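Local coordinates for protein Glp_546_48378_50642 (Giardia intestinalis, PDB 2QVW) that cleaves double-stranded RNA into short interfering RNAs of 21 to 23 base pairs in the RNA interference pathway, using divalent metal ions, at residues Lys286-Ile294 with Glu410-Asn420. Sequence-based numbering, arbitrary orientation.
Sequences KSFPDCGRI and EIVGSIFTGPN
The guanidinium of Arg293 lies with one face over Gly418 CA, offset toward the rim of the group, while Ser414 O and Thr417 OG1 line its edge. The Phe288 ring has Pro289 CD over one face and Glu410 OE1 near its plane at the edge. Arg293 thereby ties the loop between helices 267-284 and 295-306 to the C-terminal turn of helix 404-417 in the first RNase III domain, a helix that nearer its start carries Asp406 and Glu409, probably manganese ligands. Both terminal nitrogens converge on one carbonyl: Arg293 NH1 lies 2.9 Å from Ser414 O, above the carbonyl plane, and Arg293 NH2 makes the longer, more bent bond to it (3.3 Å, 138°), in the carbonyl plane on a lone pair. NH2 also donates to Thr417 OG1, and NH1 to Cys291 SG of its own loop; three acceptors, all near the guanidinium plane, would limit rotation of the group. The side chain runs extended from CG to NE, and the turn at chi4 (73°) sets the plane of the guanidinium.

Ile411 CD1 approaches the phenyl ring obliquely, 3.7 Å from Phe288 CZ, whereas the other branch of Ile411 rests on the proline, with CG2 3.6 Å from Pro289 CB; Phe428 of helix 421-433 adds to this apolar patch. Just past the helix, Pro419 packs against the backbone of Gly292, its CG 3.4 Å from Gly292 C.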
loop_
_atom_site.group_PDB
_atom_site.type_symbol
_atom_site.label_atom_id
_atom_site.label_comp_id
_atom_site.label_asym_id
_atom_site.label_seq_id
_atom_site.Cartn_x
_atom_site.Cartn_y
_atom_site.Cartn_z
ATOM N N LYS A 286 -8.176 3.978 -12.320
ATOM C CA LYS A 286 -8.088 3.117 -13.491
ATOM C C LYS A 286 -6.857 3.487 -14.298
ATOM O O LYS A 286 -6.685 3.046 -15.429
ATOM C CB LYS A 286 -9.337 3.273 -14.371
ATOM C CG LYS A 286 -10.662 3.283 -13.611
ATOM C CD LYS A 286 -10.907 4.632 -12.910
ATOM C CE LYS A 286 -12.251 4.673 -12.181
ATOM N NZ LYS A 286 -12.536 6.013 -11.577
ATOM N N SER A 287 -6.004 4.314 -13.713
ATOM C CA SER A 287 -4.785 4.744 -14.387
ATOM C C SER A 287 -3.565 4.178 -13.673
ATOM O O SER A 287 -2.432 4.365 -14.117
ATOM C CB SER A 287 -4.697 6.276 -14.416
ATOM O OG SER A 287 -5.756 6.838 -15.175
ATOM N N PHE A 288 -3.799 3.469 -12.576
ATOM C CA PHE A 288 -2.705 2.895 -11.810
ATOM C C PHE A 288 -2.935 1.407 -11.600
ATOM O O PHE A 288 -4.052 0.980 -11.320
ATOM C CB PHE A 288 -2.620 3.600 -10.460
ATOM C CG PHE A 288 -1.411 3.243 -9.659
ATOM C CD1 PHE A 288 -0.157 3.680 -10.048
ATOM C CD2 PHE A 288 -1.526 2.487 -8.503
ATOM C CE1 PHE A 288 0.968 3.373 -9.300
ATOM C CE2 PHE A 288 -0.411 2.178 -7.750
ATOM C CZ PHE A 288 0.840 2.620 -8.148
ATOM N N PRO A 289 -1.880 0.593 -11.752
ATOM C CA PRO A 289 -2.010 -0.853 -11.559
ATOM C C PRO A 289 -2.868 -1.157 -10.332
ATOM O O PRO A 289 -2.561 -0.696 -9.224
ATOM C CB PRO A 289 -0.566 -1.292 -11.375
ATOM C CG PRO A 289 0.143 -0.393 -12.332
ATOM C CD PRO A 289 -0.496 0.951 -12.102
ATOM N N ASP A 290 -3.946 -1.915 -10.530
ATOM C CA ASP A 290 -4.838 -2.253 -9.428
ATOM C C ASP A 290 -4.127 -3.139 -8.407
ATOM O O ASP A 290 -3.501 -4.132 -8.766
ATOM C CB ASP A 290 -6.088 -2.956 -9.952
ATOM C CG ASP A 290 -7.178 -3.067 -8.897
ATOM O OD1 ASP A 290 -8.136 -3.839 -9.118
ATOM O OD2 ASP A 290 -7.088 -2.383 -7.846
ATOM N N CYS A 291 -4.245 -2.768 -7.133
ATOM C CA CYS A 291 -3.609 -3.487 -6.031
ATOM C C CYS A 291 -4.600 -4.317 -5.224
ATOM O O CYS A 291 -4.218 -5.265 -4.530
ATOM C CB CYS A 291 -2.936 -2.496 -5.088
ATOM S SG CYS A 291 -4.099 -1.343 -4.341
ATOM N N GLY A 292 -5.870 -3.941 -5.307
ATOM C CA GLY A 292 -6.899 -4.652 -4.577
ATOM C C GLY A 292 -7.497 -3.771 -3.507
ATOM O O GLY A 292 -8.659 -3.929 -3.120
ATOM N N ARG A 293 -6.688 -2.831 -3.029
ATOM C CA ARG A 293 -7.110 -1.898 -1.987
ATOM C C ARG A 293 -8.211 -0.973 -2.507
ATOM O O ARG A 293 -8.440 -0.867 -3.716
ATOM C CB ARG A 293 -5.923 -1.051 -1.527
ATOM C CG ARG A 293 -4.699 -1.845 -1.109
ATOM C CD ARG A 293 -3.609 -0.911 -0.618
ATOM N NE ARG A 293 -2.483 -1.640 -0.059
ATOM C CZ ARG A 293 -1.602 -2.316 -0.780
ATOM N NH1 ARG A 293 -1.710 -2.349 -2.095
ATOM N NH2 ARG A 293 -0.622 -2.974 -0.184
ATOM N N ILE A 294 -8.905 -0.317 -1.585
ATOM C CA ILE A 294 -9.958 0.609 -1.958
ATOM C C ILE A 294 -10.090 1.695 -0.908
ATOM O O ILE A 294 -9.562 1.577 0.201
ATOM C CB ILE A 294 -11.313 -0.093 -2.105
ATOM C CG1 ILE A 294 -11.629 -0.893 -0.836
ATOM C CG2 ILE A 294 -11.311 -0.985 -3.333
ATOM C CD1 ILE A 294 -12.112 -0.057 0.334
ATOM N N GLU A 410 8.078 -1.255 -7.355
ATOM C CA GLU A 410 7.259 -0.709 -6.285
ATOM C C GLU A 410 5.837 -1.250 -6.449
ATOM O O GLU A 410 5.262 -1.787 -5.509
ATOM C CB GLU A 410 7.274 0.812 -6.376
ATOM C CG GLU A 410 6.797 1.561 -5.136
ATOM C CD GLU A 410 5.290 1.568 -4.972
ATOM O OE1 GLU A 410 4.562 1.382 -5.970
ATOM O OE2 GLU A 410 4.828 1.782 -3.837
ATOM N N ILE A 411 5.275 -1.113 -7.651
ATOM C CA ILE A 411 3.929 -1.609 -7.931
ATOM C C ILE A 411 3.848 -3.085 -7.571
ATOM O O ILE A 411 2.892 -3.527 -6.937
ATOM C CB ILE A 411 3.554 -1.460 -9.434
ATOM C CG1 ILE A 411 3.010 -0.061 -9.712
ATOM C CG2 ILE A 411 2.493 -2.495 -9.819
ATOM C CD1 ILE A 411 3.977 1.037 -9.418
ATOM N N VAL A 412 4.857 -3.840 -8.000
ATOM C CA VAL A 412 4.932 -5.265 -7.729
ATOM C C VAL A 412 4.923 -5.470 -6.224
ATOM O O VAL A 412 4.182 -6.301 -5.718
ATOM C CB VAL A 412 6.219 -5.879 -8.337
ATOM C CG1 VAL A 412 6.305 -7.354 -8.018
ATOM C CG2 VAL A 412 6.225 -5.685 -9.836
ATOM N N GLY A 413 5.734 -4.698 -5.515
ATOM C CA GLY A 413 5.785 -4.818 -4.072
ATOM C C GLY A 413 4.474 -4.430 -3.427
ATOM O O GLY A 413 4.139 -4.916 -2.348
ATOM N N SER A 414 3.728 -3.562 -4.107
ATOM C CA SER A 414 2.437 -3.082 -3.603
ATOM C C SER A 414 1.277 -4.050 -3.873
ATOM O O SER A 414 0.360 -4.162 -3.058
ATOM C CB SER A 414 2.099 -1.702 -4.196
ATOM O OG SER A 414 0.991 -1.102 -3.525
ATOM N N ILE A 415 1.309 -4.724 -5.018
ATOM C CA ILE A 415 0.276 -5.687 -5.370
ATOM C C ILE A 415 0.330 -6.805 -4.336
ATOM O O ILE A 415 -0.691 -7.247 -3.807
ATOM C CB ILE A 415 0.551 -6.340 -6.746
ATOM C CG1 ILE A 415 0.672 -5.271 -7.845
ATOM C CG2 ILE A 415 -0.537 -7.364 -7.058
ATOM C CD1 ILE A 415 -0.633 -4.640 -8.276
ATOM N N PHE A 416 1.554 -7.251 -4.071
ATOM C CA PHE A 416 1.840 -8.331 -3.142
ATOM C C PHE A 416 1.283 -8.081 -1.745
ATOM O O PHE A 416 0.684 -8.973 -1.143
ATOM C CB PHE A 416 3.348 -8.527 -3.063
ATOM C CG PHE A 416 3.758 -9.821 -2.435
ATOM C CD1 PHE A 416 3.597 -11.023 -3.115
ATOM C CD2 PHE A 416 4.327 -9.841 -1.166
ATOM C CE1 PHE A 416 4.000 -12.220 -2.532
ATOM C CE2 PHE A 416 4.728 -11.032 -0.583
ATOM C CZ PHE A 416 4.568 -12.219 -1.264
ATOM N N THR A 417 1.490 -6.873 -1.227
ATOM C CA THR A 417 1.002 -6.528 0.102
ATOM C C THR A 417 -0.469 -6.137 0.094
ATOM O O THR A 417 -1.055 -5.885 1.141
ATOM C CB THR A 417 1.803 -5.379 0.713
ATOM O OG1 THR A 417 1.915 -4.317 -0.238
ATOM C CG2 THR A 417 3.191 -5.849 1.108
ATOM N N GLY A 418 -1.065 -6.068 -1.089
ATOM C CA GLY A 418 -2.471 -5.731 -1.177
ATOM C C GLY A 418 -3.256 -7.019 -1.022
ATOM O O GLY A 418 -2.653 -8.085 -0.885
ATOM N N PRO A 419 -4.595 -6.972 -1.042
ATOM C CA PRO A 419 -5.385 -8.194 -0.892
ATOM C C PRO A 419 -5.299 -9.172 -2.059
ATOM O O PRO A 419 -5.779 -10.297 -1.957
ATOM C CB PRO A 419 -6.796 -7.656 -0.674
ATOM C CG PRO A 419 -6.809 -6.414 -1.471
ATOM C CD PRO A 419 -5.474 -5.791 -1.130
ATOM N N ASN A 420 -4.692 -8.750 -3.163
ATOM C CA ASN A 420 -4.557 -9.617 -4.336
ATOM C C ASN A 420 -3.300 -10.479 -4.270
ATOM O O ASN A 420 -3.229 -11.533 -4.900
ATOM C CB ASN A 420 -4.530 -8.786 -5.619
ATOM C CG ASN A 420 -5.822 -8.049 -5.854
ATOM O OD1 ASN A 420 -6.907 -8.562 -5.559
ATOM N ND2 ASN A 420 -5.723 -6.840 -6.400
#